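Local coordinates for iron-sulfur cluster assembly scaffold protein NifU (Fervidobacterium islandicum, PDB 6A6F) that probably serves as a scaffold on which iron-sulfur clusters are assembled in the SUF system, and binds zinc at a cysteine-rich site, at residues T42-F47 and K56-G61. Residues are numbered along the deposited sequence; the frame is centred on the assembly and turned at random.
Sequences TLYFLF and KFEGHG
The carbonyl O of Lys56 is gripped twice by the neighbouring strand. Tyr44 N gives Lys56 O a nearly straight hydrogen bond of 2.8 Å, in the carbonyl plane, and the CA-H of Leu43 makes a weaker contact with it. The bonds join strands 39-48 and 51-58, an antiparallel beta hairpin in the NifU-like domain. Thr42 O is held in the same way, by Glu58 N at 2.9 Å and by the CA-H of Phe57, whose CA is 3.1 Å away. Thr42 with Glu58 and Tyr44 with Lys56 are hydrogen-bonded pairs; Leu43 with Phe57, between them, is a non-hydrogen-bonded pair. That pair faces the helices: Leu43 touches Thr130 of helix 118-135, and Phe57 packs on helix 63-76. Across the strands Leu43 CD2 meets Phe57 CB at 3.9 Å. In Phe57, CG sits between the backbone N and the carbonyl carbon (chi1 79°), so the ring turns away from strand 39-48. On the other face, the Tyr44 ring lies beside strand 51-58. Its edge meets Lys56 O in the ring plane, and Tyr44 CE1 is 4.0 Å from Glu58 CB. The Glu58 carboxylate stands almost perpendicular to this ring, at 83°, and the Glu58 side chain comes within about 4 Å of a bound nickel ion. The Glu58 chain bends at chi2 (-65°), and Glu58 OE1 accepts a hydrogen bond of 3.1 Å from Gly59 N, which approaches from above the carboxylate plane.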
loop_
_atom_site.group_PDB
_atom_site.type_symbol
_atom_site.label_atom_id
_atom_site.label_comp_id
_atom_site.label_asym_id
_atom_site.label_seq_id
_atom_site.Cartn_x
_atom_site.Cartn_y
_atom_site.Cartn_z
ATOM N N THR A 42 2.485 -10.866 7.268
ATOM C CA THR A 42 2.259 -12.030 8.130
ATOM C C THR A 42 1.367 -12.993 7.382
ATOM O O THR A 42 0.274 -12.629 6.979
ATOM C CB THR A 42 1.568 -11.626 9.430
ATOM O OG1 THR A 42 2.452 -10.761 10.117
ATOM C CG2 THR A 42 1.270 -12.837 10.336
ATOM N N LEU A 43 1.864 -14.195 7.116
ATOM C CA LEU A 43 1.083 -15.181 6.432
ATOM C C LEU A 43 0.394 -16.133 7.424
ATOM O O LEU A 43 1.024 -16.649 8.337
ATOM C CB LEU A 43 1.974 -15.968 5.496
ATOM C CG LEU A 43 2.722 -15.223 4.420
ATOM C CD1 LEU A 43 3.618 -16.209 3.670
ATOM C CD2 LEU A 43 1.699 -14.618 3.487
ATOM N N TYR A 44 -0.875 -16.421 7.176
ATOM C CA TYR A 44 -1.696 -17.367 8.003
ATOM C C TYR A 44 -2.044 -18.589 7.119
ATOM O O TYR A 44 -2.511 -18.406 6.016
ATOM C CB TYR A 44 -3.025 -16.706 8.460
ATOM C CG TYR A 44 -2.795 -15.576 9.408
ATOM C CD1 TYR A 44 -2.480 -14.339 8.941
ATOM C CD2 TYR A 44 -2.819 -15.771 10.797
ATOM C CE1 TYR A 44 -2.239 -13.282 9.804
ATOM C CE2 TYR A 44 -2.548 -14.729 11.663
ATOM C CZ TYR A 44 -2.256 -13.490 11.138
ATOM O OH TYR A 44 -1.976 -12.445 11.942
ATOM N N PHE A 45 -1.800 -19.820 7.587
ATOM C CA PHE A 45 -2.077 -21.015 6.792
ATOM C C PHE A 45 -3.065 -21.956 7.476
ATOM O O PHE A 45 -3.002 -22.118 8.702
ATOM C CB PHE A 45 -0.791 -21.831 6.553
ATOM C CG PHE A 45 0.271 -21.103 5.774
ATOM C CD1 PHE A 45 1.141 -20.259 6.411
ATOM C CD2 PHE A 45 0.408 -21.316 4.421
ATOM C CE1 PHE A 45 2.140 -19.613 5.701
ATOM C CE2 PHE A 45 1.382 -20.669 3.695
ATOM C CZ PHE A 45 2.255 -19.826 4.346
ATOM N N LEU A 46 -3.934 -22.581 6.670
ATOM C CA LEU A 46 -4.606 -23.825 7.031
ATOM C C LEU A 46 -4.171 -24.867 6.021
ATOM O O LEU A 46 -4.185 -24.581 4.805
ATOM C CB LEU A 46 -6.141 -23.760 6.950
ATOM C CG LEU A 46 -6.825 -22.843 7.970
ATOM C CD1 LEU A 46 -8.305 -22.673 7.637
ATOM C CD2 LEU A 46 -6.715 -23.375 9.388
ATOM N N PHE A 47 -3.929 -26.081 6.532
ATOM C CA PHE A 47 -3.502 -27.250 5.776
ATOM C C PHE A 47 -4.442 -28.420 6.050
ATOM O O PHE A 47 -5.073 -28.501 7.112
ATOM C CB PHE A 47 -2.118 -27.728 6.251
ATOM C CG PHE A 47 -1.027 -26.661 6.255
ATOM C CD1 PHE A 47 -0.669 -26.032 5.119
ATOM C CD2 PHE A 47 -0.331 -26.383 7.398
ATOM C CE1 PHE A 47 0.362 -25.069 5.102
ATOM C CE2 PHE A 47 0.682 -25.432 7.419
ATOM C CZ PHE A 47 1.041 -24.774 6.258
ATOM N N LYS A 56 -4.180 -16.479 4.190
ATOM C CA LYS A 56 -4.454 -15.065 4.288
ATOM C C LYS A 56 -3.153 -14.317 4.719
ATOM O O LYS A 56 -2.194 -14.916 5.215
ATOM C CB LYS A 56 -5.562 -14.822 5.287
ATOM C CG LYS A 56 -6.907 -15.296 4.834
ATOM C CD LYS A 56 -8.010 -14.660 5.706
ATOM C CE LYS A 56 -9.343 -15.231 5.280
ATOM N NZ LYS A 56 -9.513 -15.056 3.822
ATOM N N PHE A 57 -3.122 -13.007 4.515
ATOM C CA PHE A 57 -2.029 -12.211 5.007
ATOM C C PHE A 57 -2.490 -10.944 5.717
ATOM O O PHE A 57 -3.508 -10.307 5.341
ATOM C CB PHE A 57 -1.082 -11.867 3.877
ATOM C CG PHE A 57 -1.532 -10.752 3.016
ATOM C CD1 PHE A 57 -2.487 -10.956 2.037
ATOM C CD2 PHE A 57 -1.025 -9.485 3.188
ATOM C CE1 PHE A 57 -2.937 -9.887 1.276
ATOM C CE2 PHE A 57 -1.465 -8.426 2.410
ATOM C CZ PHE A 57 -2.403 -8.631 1.452
ATOM N N GLU A 58 -1.701 -10.577 6.705
ATOM C CA GLU A 58 -1.795 -9.265 7.310
ATOM C C GLU A 58 -0.504 -8.487 7.066
ATOM O O GLU A 58 0.471 -9.010 6.557
ATOM C CB GLU A 58 -2.147 -9.376 8.809
ATOM C CG GLU A 58 -3.627 -9.206 9.067
ATOM C CD GLU A 58 -4.146 -7.785 8.727
ATOM O OE1 GLU A 58 -3.356 -6.806 8.566
ATOM O OE2 GLU A 58 -5.374 -7.648 8.627
ATOM N N GLY A 59 -0.518 -7.223 7.478
ATOM C CA GLY A 59 0.567 -6.312 7.246
ATOM C C GLY A 59 0.287 -5.509 5.987
ATOM O O GLY A 59 -0.795 -5.591 5.410
ATOM N N HIS A 60 1.273 -4.710 5.579
ATOM C CA HIS A 60 1.146 -3.949 4.369
ATOM C C HIS A 60 2.509 -3.577 3.888
ATOM O O HIS A 60 3.512 -3.709 4.589
ATOM C CB HIS A 60 0.269 -2.712 4.583
ATOM C CG HIS A 60 0.934 -1.640 5.380
ATOM N ND1 HIS A 60 1.066 -1.719 6.749
ATOM C CD2 HIS A 60 1.559 -0.494 5.007
ATOM C CE1 HIS A 60 1.706 -0.655 7.188
ATOM N NE2 HIS A 60 2.023 0.107 6.154
ATOM N N GLY A 61 2.536 -3.077 2.670
ATOM C CA GLY A 61 3.783 -2.709 2.037
ATOM C C GLY A 61 3.549 -2.036 0.692
ATOM O O GLY A 61 2.438 -1.659 0.343
#